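Local coordinates for putative ABC-transporter ATP-binding protein (Alicyclobacillus acidocaldarius, PDB 1Z47) that probably binds and hydrolyses ATP as the nucleotide-binding subunit of a bacterial ABC importer thought to carry sulfate, at residues B[259-262]-B[267-270]; B[232-237]-B[285-290]; B[97-100]-B[106-109]; B[110-115]-B[123-128]; B[70-73]-B[78-81]. All blocks are in the same frame, centred on the assembly; numbering follows the deposited sequence.

Contact 1: B[259-262]-B[267-270]; sequences GRIE and ALPV
The carbonyl O of G259 is gripped twice: V270 N donates to it over 2.9 Å, coming from above the carbonyl plane, and water 1 donates to the same oxygen at 3.3 Å while giving a second bond to V270 O. The water thus ties both backbones together where the two strands begin and end. Further along, I261 and L268 form the antiparallel hydrogen-bonded pair. L268 N donates to I261 O at 2.8 Å, and I261 N returns a bond to L268 O at 3.0 Å. R260 with P269 and E262 with A267 are the flanking non-hydrogen-bonded pairs. On the face of I261 and L268, I261 CG1 lies 3.9 Å from L268 CB. The first torsion of I261 (chi1 54°) wedges CG1 between its own N and carbonyl carbon, leaving CG2 beside the N, where it meets V270 CG2 at 3.9 Å with the two side chains roughly perpendicular. V280 and V282 of strand 279-284 pack against this apolar face, with V256 and W350 beside them. On the other, exposed face the extended R260 chain runs over the neighbouring strand, its CD 3.6 Å from A267 CB, before the guanidinium leads away. The pairing is that of a short antiparallel beta hairpin within the C-terminal regulatory domain, its I261 and L268 face packed on strand 279-284.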
# COMPACT_ATOMS: atom_id res chain seq x y z
N GLY B 259 -28.20 -8.87 -27.39
CA GLY B 259 -27.58 -7.57 -27.16
C GLY B 259 -27.33 -7.15 -25.71
O GLY B 259 -27.25 -5.96 -25.41
N ARG B 260 -27.20 -8.11 -24.81
CA ARG B 260 -26.99 -7.81 -23.40
C ARG B 260 -26.27 -8.92 -22.65
O ARG B 260 -26.11 -10.03 -23.18
CB ARG B 260 -28.35 -7.57 -22.72
CG ARG B 260 -29.26 -8.78 -22.70
CD ARG B 260 -30.74 -8.42 -22.43
NE ARG B 260 -31.57 -9.62 -22.28
CZ ARG B 260 -32.53 -9.99 -23.12
NH1 ARG B 260 -32.81 -9.24 -24.18
NH2 ARG B 260 -33.18 -11.13 -22.93
N ILE B 261 -25.80 -8.62 -21.44
CA ILE B 261 -25.21 -9.64 -20.60
C ILE B 261 -25.98 -9.59 -19.29
O ILE B 261 -26.57 -8.56 -18.95
CB ILE B 261 -23.70 -9.41 -20.35
CG1 ILE B 261 -23.45 -8.01 -19.78
CG2 ILE B 261 -22.93 -9.64 -21.65
CD1 ILE B 261 -22.00 -7.80 -19.28
N GLU B 262 -25.99 -10.69 -18.57
CA GLU B 262 -26.71 -10.78 -17.30
C GLU B 262 -25.78 -10.64 -16.10
O GLU B 262 -24.93 -11.50 -15.88
CB GLU B 262 -27.47 -12.11 -17.21
CG GLU B 262 -27.43 -12.93 -18.51
CD GLU B 262 -26.11 -13.69 -18.72
OE1 GLU B 262 -25.05 -13.04 -18.92
OE2 GLU B 262 -26.14 -14.94 -18.69
N ALA B 267 -29.97 -6.94 -16.73
CA ALA B 267 -29.55 -7.04 -18.11
C ALA B 267 -28.80 -5.78 -18.47
O ALA B 267 -29.39 -4.71 -18.56
CB ALA B 267 -30.75 -7.22 -19.02
N LEU B 268 -27.49 -5.89 -18.67
CA LEU B 268 -26.68 -4.74 -19.03
C LEU B 268 -26.59 -4.72 -20.54
O LEU B 268 -26.11 -5.68 -21.14
CB LEU B 268 -25.27 -4.86 -18.41
CG LEU B 268 -25.11 -4.64 -16.90
CD1 LEU B 268 -26.12 -5.45 -16.10
CD2 LEU B 268 -23.68 -5.01 -16.51
N PRO B 269 -27.06 -3.64 -21.17
CA PRO B 269 -27.00 -3.60 -22.63
C PRO B 269 -25.56 -3.54 -23.06
O PRO B 269 -24.72 -2.95 -22.37
CB PRO B 269 -27.72 -2.30 -22.97
CG PRO B 269 -27.35 -1.42 -21.80
CD PRO B 269 -27.60 -2.38 -20.64
N VAL B 270 -25.28 -4.15 -24.20
CA VAL B 270 -23.95 -4.20 -24.78
C VAL B 270 -23.95 -3.38 -26.04
O VAL B 270 -24.91 -3.41 -26.82
CB VAL B 270 -23.56 -5.66 -25.16
CG1 VAL B 270 -22.24 -5.66 -25.92
CG2 VAL B 270 -23.47 -6.52 -23.90
O HOH W 1 -27.48 -3.60 -27.71

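Contact 2: B[232-237]-B[285-290]; sequences EVYEKP and RPKDVE
Residues 232-235 end helix 230-235, closed by the bond from K236 N to E232 O, and K236 is the first residue to leave helical angles. Segment 285-290 turns sharply, D288 N bonding to R285 O, before it leads into the weakly paired start of strand 289-293. The two backbones stay well apart, with Y234 and R285 the nearest pair at 10.5 Å between CA atoms, so long side chains bridge them. The guanidinium of R285 lies flat over one face of the Y234 ring, planes 17° apart and R285 CZ 4.0 Å from the ring centroid, a cation-pi stack. Its NH2 continues past the ring to Y234 O at 2.9 Å, approaching in the carbonyl plane on a lone pair, and also donates to water 2 at 2.6 Å. That water also lies within hydrogen-bonding distance of V233 O. The contact spans the junction between the ATP-binding domain and the C-terminal regulatory domain; R285 NH1 adds bonds to the carbonyl oxygens of I246 and E248. The Y234 ring swings out from the helix toward the second domain on a first torsion of -174°, which puts CG opposite the backbone N. K287 NZ meets it at the edge, in the ring plane, donating to Y234 OH at 2.8 Å. R285 CD is also near that hydroxyl, 3.2 Å from OH. F308 of the second subunit packs edge-to-face with Y234, and E235 pairs with R349 of its own chain and with R334 of the second subunit.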
# COMPACT_ATOMS: atom_id res chain seq x y z
N GLU B 232 -8.85 10.51 -15.71
CA GLU B 232 -8.95 9.90 -17.02
C GLU B 232 -8.76 8.38 -16.95
O GLU B 232 -9.65 7.63 -17.35
CB GLU B 232 -7.93 10.54 -17.97
CG GLU B 232 -8.46 11.85 -18.57
CD GLU B 232 -7.43 12.67 -19.35
OE1 GLU B 232 -7.83 13.72 -19.90
OE2 GLU B 232 -6.24 12.28 -19.41
N VAL B 233 -7.62 7.94 -16.41
CA VAL B 233 -7.36 6.50 -16.34
C VAL B 233 -8.32 5.72 -15.45
O VAL B 233 -8.54 4.54 -15.69
CB VAL B 233 -5.90 6.20 -15.92
CG1 VAL B 233 -4.96 6.72 -16.98
CG2 VAL B 233 -5.60 6.81 -14.55
N TYR B 234 -8.92 6.38 -14.46
CA TYR B 234 -9.86 5.73 -13.56
C TYR B 234 -11.30 5.67 -14.09
O TYR B 234 -11.96 4.64 -14.01
CB TYR B 234 -9.88 6.44 -12.19
CG TYR B 234 -10.73 5.75 -11.12
CD1 TYR B 234 -10.15 4.88 -10.18
CD2 TYR B 234 -12.09 5.99 -11.02
CE1 TYR B 234 -10.93 4.28 -9.18
CE2 TYR B 234 -12.87 5.40 -10.03
CZ TYR B 234 -12.28 4.55 -9.11
OH TYR B 234 -13.07 4.00 -8.12
N GLU B 235 -11.77 6.80 -14.61
CA GLU B 235 -13.14 6.87 -15.11
C GLU B 235 -13.31 6.50 -16.58
O GLU B 235 -14.37 6.02 -16.97
CB GLU B 235 -13.72 8.26 -14.84
CG GLU B 235 -13.78 8.61 -13.34
CD GLU B 235 -14.83 7.82 -12.56
OE1 GLU B 235 -15.14 6.66 -12.94
OE2 GLU B 235 -15.33 8.35 -11.55
N LYS B 236 -12.26 6.71 -17.38
CA LYS B 236 -12.28 6.40 -18.80
C LYS B 236 -11.12 5.49 -19.23
O LYS B 236 -10.30 5.85 -20.08
CB LYS B 236 -12.28 7.71 -19.62
CG LYS B 236 -13.47 8.61 -19.27
CD LYS B 236 -13.57 9.84 -20.17
CE LYS B 236 -12.58 10.93 -19.78
NZ LYS B 236 -12.62 12.12 -20.69
N PRO B 237 -11.01 4.30 -18.60
CA PRO B 237 -9.93 3.37 -18.96
C PRO B 237 -9.98 3.02 -20.45
O PRO B 237 -11.03 2.68 -20.98
CB PRO B 237 -10.19 2.17 -18.04
CG PRO B 237 -11.69 2.27 -17.71
CD PRO B 237 -11.87 3.76 -17.54
N ARG B 285 -16.68 -1.81 -10.16
CA ARG B 285 -15.94 -1.43 -8.96
C ARG B 285 -16.71 -1.75 -7.69
O ARG B 285 -17.92 -1.59 -7.64
CB ARG B 285 -15.54 0.05 -9.05
CG ARG B 285 -14.59 0.31 -10.23
CD ARG B 285 -13.83 1.62 -10.09
NE ARG B 285 -13.16 2.02 -11.32
CZ ARG B 285 -11.98 1.56 -11.72
NH1 ARG B 285 -11.33 0.67 -10.98
NH2 ARG B 285 -11.45 2.01 -12.84
N PRO B 286 -16.02 -2.23 -6.65
CA PRO B 286 -16.66 -2.60 -5.37
C PRO B 286 -17.65 -1.57 -4.80
O PRO B 286 -18.67 -1.94 -4.22
CB PRO B 286 -15.48 -2.84 -4.44
CG PRO B 286 -14.43 -3.42 -5.38
CD PRO B 286 -14.57 -2.47 -6.58
N LYS B 287 -17.33 -0.30 -4.95
CA LYS B 287 -18.17 0.77 -4.44
C LYS B 287 -19.45 0.92 -5.28
O LYS B 287 -20.44 1.48 -4.81
CB LYS B 287 -17.41 2.10 -4.44
CG LYS B 287 -17.16 2.72 -5.82
CD LYS B 287 -16.38 4.03 -5.69
CE LYS B 287 -16.43 4.89 -6.96
NZ LYS B 287 -15.85 4.21 -8.15
N ASP B 288 -19.43 0.42 -6.52
CA ASP B 288 -20.58 0.54 -7.42
C ASP B 288 -21.61 -0.57 -7.37
O ASP B 288 -22.34 -0.78 -8.34
CB ASP B 288 -20.11 0.68 -8.86
CG ASP B 288 -19.28 1.91 -9.07
OD1 ASP B 288 -19.59 2.94 -8.43
OD2 ASP B 288 -18.32 1.86 -9.87
N VAL B 289 -21.68 -1.28 -6.25
CA VAL B 289 -22.63 -2.36 -6.08
C VAL B 289 -23.36 -2.16 -4.75
O VAL B 289 -22.71 -1.96 -3.72
CB VAL B 289 -21.91 -3.72 -6.08
CG1 VAL B 289 -22.91 -4.85 -5.92
CG2 VAL B 289 -21.09 -3.88 -7.38
N GLU B 290 -24.69 -2.20 -4.77
CA GLU B 290 -25.48 -2.01 -3.55
C GLU B 290 -26.15 -3.30 -3.09
O GLU B 290 -26.66 -4.07 -3.89
CB GLU B 290 -26.53 -0.93 -3.79
CG GLU B 290 -25.99 0.22 -4.61
CD GLU B 290 -26.98 1.37 -4.76
OE1 GLU B 290 -27.10 2.19 -3.82
OE2 GLU B 290 -27.65 1.44 -5.81
O HOH W 2 -9.31 1.94 -14.37

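Contact 3: B[97-100]-B[106-109]; sequences ALFQ and DNVS
N107, which follows D106 (whose backbone N bonds T103 OG1) in helix 104-109, makes the whole polar link to F99 through its side-chain amide. The N107 side chain leaves the helix flank and its end reaches the loop 97-100, where both ends of the amide are used against one residue. OD1 accepts from F99 N at 2.7 Å, with the donor in the carbonyl plane on a lone pair. ND2 gives a nearly straight bond (167°) to F99 O at 2.9 Å, which lies close to the amide plane. A further bond from ND2 to T103 O ties the same amide back to T103, just ahead of the helix, and three bonds together fix its rotation. OD1 also sits 3.3 Å from F99 CB and 3.8 Å from L98 CB, so apolar carbons pack round the buried oxygen. The F99 ring and the amide plane are inclined by 23°. CG of F99 stands beside its own N (chi1 -56°), which brings ring atom CD1 within 3.5 Å of OD1. R158 of helix 148-160 makes a cation-pi contact with that ring. V108 and S109 follow, packing on helix 119-132. An asparagine side-chain amide bonded to both the N-H and the C=O of one loop residue here joins the loop after strand 89-93 to helix 104-109 within the ABC ATPase domain.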
# COMPACT_ATOMS: atom_id res chain seq x y z
N ALA B 97 23.06 5.70 -2.66
CA ALA B 97 23.48 5.59 -1.29
C ALA B 97 24.18 6.89 -0.94
O ALA B 97 25.09 7.32 -1.65
CB ALA B 97 24.44 4.42 -1.12
N LEU B 98 23.74 7.52 0.13
CA LEU B 98 24.36 8.76 0.57
C LEU B 98 25.80 8.42 0.93
O LEU B 98 26.10 7.28 1.28
CB LEU B 98 23.64 9.32 1.80
CG LEU B 98 22.16 9.68 1.72
CD1 LEU B 98 21.73 10.32 3.05
CD2 LEU B 98 21.90 10.62 0.56
N PHE B 99 26.68 9.40 0.83
CA PHE B 99 28.07 9.20 1.18
C PHE B 99 28.12 9.19 2.70
O PHE B 99 28.10 10.23 3.36
CB PHE B 99 28.90 10.34 0.59
CG PHE B 99 28.72 10.48 -0.90
CD1 PHE B 99 28.69 11.73 -1.50
CD2 PHE B 99 28.56 9.35 -1.71
CE1 PHE B 99 28.51 11.87 -2.89
CE2 PHE B 99 28.38 9.47 -3.09
CZ PHE B 99 28.35 10.73 -3.68
N GLN B 100 28.15 7.98 3.24
CA GLN B 100 28.13 7.72 4.67
C GLN B 100 29.18 8.41 5.53
O GLN B 100 28.96 8.61 6.73
CB GLN B 100 28.22 6.21 4.90
CG GLN B 100 27.12 5.43 4.19
CD GLN B 100 25.73 5.85 4.64
OE1 GLN B 100 25.42 5.82 5.83
NE2 GLN B 100 24.90 6.25 3.69
N ASP B 106 27.91 18.25 3.22
CA ASP B 106 28.81 17.88 2.14
C ASP B 106 28.18 16.94 1.13
O ASP B 106 28.53 16.98 -0.05
CB ASP B 106 30.10 17.30 2.71
CG ASP B 106 30.96 18.36 3.35
OD1 ASP B 106 30.72 19.55 3.08
OD2 ASP B 106 31.87 18.01 4.13
N ASN B 107 27.25 16.11 1.58
CA ASN B 107 26.55 15.20 0.67
C ASN B 107 25.78 16.03 -0.33
O ASN B 107 25.79 15.75 -1.53
CB ASN B 107 25.57 14.32 1.43
CG ASN B 107 26.11 12.93 1.69
OD1 ASN B 107 26.09 12.07 0.80
ND2 ASN B 107 26.62 12.70 2.89
N VAL B 108 25.11 17.07 0.17
CA VAL B 108 24.30 17.96 -0.66
C VAL B 108 25.07 18.92 -1.57
O VAL B 108 24.58 19.28 -2.63
CB VAL B 108 23.32 18.79 0.21
CG1 VAL B 108 22.69 19.91 -0.61
CG2 VAL B 108 22.22 17.88 0.75
N SER B 109 26.27 19.33 -1.17
CA SER B 109 27.04 20.26 -1.98
C SER B 109 27.74 19.56 -3.14
O SER B 109 28.15 20.20 -4.11
CB SER B 109 28.07 21.02 -1.12
OG SER B 109 29.14 20.19 -0.71

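Contact 4: B[110-115]-B[123-128]; sequences FGLREK and DARVRE
L112 inserts the two methyl groups of its side chain against helix 119-132, and the contact is wholly apolar. CD1 approaches closest, 3.3 Å from R125 CB, and also touches V126 CG2 at 3.7 Å. CD2 lies along the aliphatic part of R125, 3.5 Å from CG and 3.7 Å from CD. The two methyls therefore sit side by side along the first carbons of the arginine, the two side chains crossing at about a right angle. CG of L112 stands anti to its carbonyl carbon (chi1 -62°), which directs the fork at the helix.

The next shell explains the course of R125. Its chain bends at chi2 (-69°) and again at chi3 (104°), so that CB, CG and CD stay against L112 while the guanidinium turns away to E128, three residues on. NH2 makes the firm bond of that salt bridge, to E128 OE2 at 2.9 Å; OE2 lies close to the guanidinium plane but is met from above its own carboxylate plane. Weak bonds from NE and NH2 to OE1 accompany it. NH1 donates to A161 O, and A161 also packs on L112. Further out, M122 of the same helix touches L112, while Y105 of helix 104-109 packs on V126.

The buried arginine thus divides its roles, its methylenes joining the hydrophobic packing while its NH1 is bonded to a backbone carbonyl and its charge is probably balanced in part by E128, with R163, a like charge, close to the same NH2.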
# COMPACT_ATOMS: atom_id res chain seq x y z
N PHE B 110 27.85 18.24 -3.03
CA PHE B 110 28.47 17.40 -4.05
C PHE B 110 28.21 17.82 -5.52
O PHE B 110 29.15 17.99 -6.30
CB PHE B 110 28.00 15.95 -3.86
CG PHE B 110 28.81 14.94 -4.62
CD1 PHE B 110 30.07 14.56 -4.16
CD2 PHE B 110 28.31 14.37 -5.79
CE1 PHE B 110 30.83 13.61 -4.86
CE2 PHE B 110 29.07 13.43 -6.50
CZ PHE B 110 30.33 13.05 -6.03
N GLY B 111 26.95 17.99 -5.88
CA GLY B 111 26.60 18.38 -7.24
C GLY B 111 27.10 19.75 -7.69
O GLY B 111 27.66 19.89 -8.78
N LEU B 112 26.88 20.76 -6.86
CA LEU B 112 27.32 22.12 -7.17
C LEU B 112 28.84 22.12 -7.28
O LEU B 112 29.44 22.93 -8.00
CB LEU B 112 26.90 23.06 -6.06
CG LEU B 112 25.41 23.21 -5.80
CD1 LEU B 112 25.20 23.81 -4.42
CD2 LEU B 112 24.78 24.07 -6.90
N ARG B 113 29.44 21.19 -6.54
CA ARG B 113 30.88 21.03 -6.49
C ARG B 113 31.50 20.79 -7.86
O ARG B 113 32.69 21.02 -8.04
CB ARG B 113 31.23 19.87 -5.54
CG ARG B 113 32.71 19.63 -5.32
CD ARG B 113 33.40 20.83 -4.67
NE ARG B 113 34.66 20.47 -4.03
CZ ARG B 113 35.68 19.87 -4.65
NH1 ARG B 113 35.59 19.55 -5.94
NH2 ARG B 113 36.79 19.59 -3.98
N GLU B 114 30.71 20.33 -8.82
CA GLU B 114 31.28 20.07 -10.14
C GLU B 114 30.91 21.08 -11.21
O GLU B 114 31.46 21.03 -12.31
CB GLU B 114 30.92 18.67 -10.61
CG GLU B 114 31.69 18.26 -11.86
CD GLU B 114 31.35 16.86 -12.34
OE1 GLU B 114 30.16 16.60 -12.63
OE2 GLU B 114 32.28 16.03 -12.43
N LYS B 115 30.00 21.99 -10.92
CA LYS B 115 29.63 23.00 -11.90
C LYS B 115 30.59 24.19 -11.83
O LYS B 115 30.33 25.26 -12.40
CB LYS B 115 28.19 23.48 -11.67
CG LYS B 115 27.19 22.35 -11.55
CD LYS B 115 25.81 22.78 -12.03
CE LYS B 115 25.78 22.91 -13.55
NZ LYS B 115 24.40 23.04 -14.10
N ASP B 123 27.88 27.56 -1.30
CA ASP B 123 27.41 27.62 0.08
C ASP B 123 26.01 28.11 0.26
O ASP B 123 25.23 27.54 1.02
CB ASP B 123 28.32 28.51 0.91
CG ASP B 123 29.34 27.72 1.66
OD1 ASP B 123 30.46 27.52 1.13
OD2 ASP B 123 29.00 27.29 2.79
N ALA B 124 25.67 29.21 -0.41
CA ALA B 124 24.34 29.77 -0.33
C ALA B 124 23.30 28.81 -0.93
O ALA B 124 22.17 28.72 -0.43
CB ALA B 124 24.27 31.15 -1.07
N ARG B 125 23.69 28.12 -1.99
CA ARG B 125 22.81 27.17 -2.69
C ARG B 125 22.49 26.03 -1.71
O ARG B 125 21.34 25.62 -1.55
CB ARG B 125 23.55 26.59 -3.89
CG ARG B 125 22.78 26.40 -5.21
CD ARG B 125 21.71 25.33 -5.20
NE ARG B 125 20.36 25.89 -5.11
CZ ARG B 125 19.29 25.41 -5.74
NH1 ARG B 125 19.40 24.35 -6.53
NH2 ARG B 125 18.11 25.98 -5.58
N VAL B 126 23.54 25.52 -1.06
CA VAL B 126 23.37 24.41 -0.11
C VAL B 126 22.50 24.80 1.06
O VAL B 126 21.54 24.09 1.40
CB VAL B 126 24.72 23.90 0.37
CG1 VAL B 126 24.54 22.83 1.49
CG2 VAL B 126 25.48 23.33 -0.81
N ARG B 127 22.79 25.94 1.67
CA ARG B 127 22.00 26.36 2.81
C ARG B 127 20.56 26.56 2.42
O ARG B 127 19.65 26.33 3.21
CB ARG B 127 22.60 27.64 3.42
CG ARG B 127 24.04 27.40 3.85
CD ARG B 127 24.64 28.50 4.70
NE ARG B 127 26.05 28.22 4.96
CZ ARG B 127 26.50 27.20 5.70
NH1 ARG B 127 25.65 26.35 6.27
NH2 ARG B 127 27.81 27.02 5.84
N GLU B 128 20.38 26.98 1.17
CA GLU B 128 19.06 27.20 0.61
C GLU B 128 18.28 25.89 0.63
O GLU B 128 17.16 25.82 1.14
CB GLU B 128 19.18 27.69 -0.84
CG GLU B 128 17.87 28.16 -1.47
CD GLU B 128 17.89 28.14 -3.00
OE1 GLU B 128 18.91 28.53 -3.62
OE2 GLU B 128 16.86 27.73 -3.59

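Contact 5: B[70-73]-B[78-81]; sequences GDVW and RVTD
T80 OG1 takes the place of a backbone partner beside strand 71-73: it accepts from V72 N at 2.9 Å and donates to D71 OD2 at 2.8 Å, on that oxygen's anti lone pair. Its first torsion (chi1 -55°) holds OG1 beside the threonine's own N and turned to the strand. Regular pairing is short here, since W73 and R78 form the one bridge, an antiparallel non-hydrogen-bonded pair. Next to it, V79 N donates to V72 O at 3.1 Å. Packing is tight at V72, whose CG1 is 3.4 Å from T80 CA. R78 lies across the W73 indole, CB over one face 3.9 Å from the centroid of the six-membered ring, a CH-pi contact. The arginine then extends to place NE 3.4 Å from D71 OD2, a salt bridge, while its NH2 pairs with D81 OD1. Across the strand, backbone bonds join D71 to V18 and W73 to E16, setting the turn at the edge of the antiparallel sheet of the ATPase domain. With R78 between two aspartates, the charge of D71 is probably eased by the threonine hydroxyl and the arginine, and the salt-bridge network probably helps to keep the chain after the hairpin near its first strand.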
# COMPACT_ATOMS: atom_id res chain seq x y z
N GLY B 70 14.79 4.35 -32.25
CA GLY B 70 14.04 5.46 -31.69
C GLY B 70 14.97 6.41 -30.97
O GLY B 70 16.15 6.12 -30.78
N ASP B 71 14.45 7.56 -30.55
CA ASP B 71 15.29 8.53 -29.87
C ASP B 71 14.61 9.15 -28.65
O ASP B 71 13.39 9.13 -28.53
CB ASP B 71 15.72 9.65 -30.83
CG ASP B 71 16.63 9.15 -31.94
OD1 ASP B 71 16.13 8.80 -33.03
OD2 ASP B 71 17.87 9.11 -31.72
N VAL B 72 15.43 9.70 -27.76
CA VAL B 72 14.94 10.35 -26.55
C VAL B 72 15.33 11.82 -26.55
O VAL B 72 16.49 12.17 -26.73
CB VAL B 72 15.50 9.68 -25.27
CG1 VAL B 72 17.01 9.50 -25.39
CG2 VAL B 72 15.15 10.53 -24.05
N TRP B 73 14.34 12.67 -26.33
CA TRP B 73 14.55 14.10 -26.32
C TRP B 73 14.25 14.70 -24.96
O TRP B 73 13.34 14.25 -24.26
CB TRP B 73 13.65 14.76 -27.36
CG TRP B 73 14.04 14.45 -28.75
CD1 TRP B 73 14.15 13.22 -29.33
CD2 TRP B 73 14.40 15.40 -29.74
NE1 TRP B 73 14.57 13.35 -30.63
CE2 TRP B 73 14.74 14.68 -30.91
CE3 TRP B 73 14.48 16.80 -29.76
CZ2 TRP B 73 15.14 15.31 -32.09
CZ3 TRP B 73 14.89 17.43 -30.93
CH2 TRP B 73 15.21 16.68 -32.08
N ARG B 78 17.89 16.47 -28.58
CA ARG B 78 18.13 15.05 -28.84
C ARG B 78 19.33 14.60 -28.01
O ARG B 78 20.46 15.00 -28.27
CB ARG B 78 18.41 14.83 -30.33
CG ARG B 78 18.83 13.42 -30.66
CD ARG B 78 19.05 13.22 -32.16
NE ARG B 78 19.64 11.92 -32.43
CZ ARG B 78 20.84 11.54 -32.01
NH1 ARG B 78 21.59 12.37 -31.31
NH2 ARG B 78 21.28 10.31 -32.28
N VAL B 79 19.09 13.75 -27.02
CA VAL B 79 20.16 13.29 -26.14
C VAL B 79 20.38 11.78 -26.17
O VAL B 79 21.13 11.24 -25.37
CB VAL B 79 19.88 13.71 -24.67
CG1 VAL B 79 19.69 15.22 -24.59
CG2 VAL B 79 18.63 13.01 -24.15
N THR B 80 19.72 11.11 -27.11
CA THR B 80 19.81 9.66 -27.24
C THR B 80 21.18 9.05 -26.97
O THR B 80 21.28 8.03 -26.29
CB THR B 80 19.40 9.19 -28.64
OG1 THR B 80 18.10 9.68 -28.95
CG2 THR B 80 19.41 7.67 -28.70
N ASP B 81 22.22 9.66 -27.51
CA ASP B 81 23.57 9.13 -27.35
C ASP B 81 24.44 9.84 -26.31
O ASP B 81 25.66 9.67 -26.29
CB ASP B 81 24.26 9.11 -28.71
CG ASP B 81 23.55 8.20 -29.71
OD1 ASP B 81 23.86 8.28 -30.92
OD2 ASP B 81 22.68 7.41 -29.29

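Overall arrangement
From the N terminus, contact 5 comes first, closing the tight turn between strands 69-74 and 77-78 at the edge of the antiparallel sheet. Contact 3 then closes the loop between strand 89-93 and helix 104-109, and contact 4 follows directly, joining the loop after that helix to helix 119-132. Contacts 3 and 4 touch, among other places through F99 with F110, forming one packed region about 30 Å, centre to centre, from contact 5. Contact 2 closes a much longer loop, from the ATPase domain to the C-terminal domain, and contact 1, a hairpin, is nested inside it. None of the contacts cross.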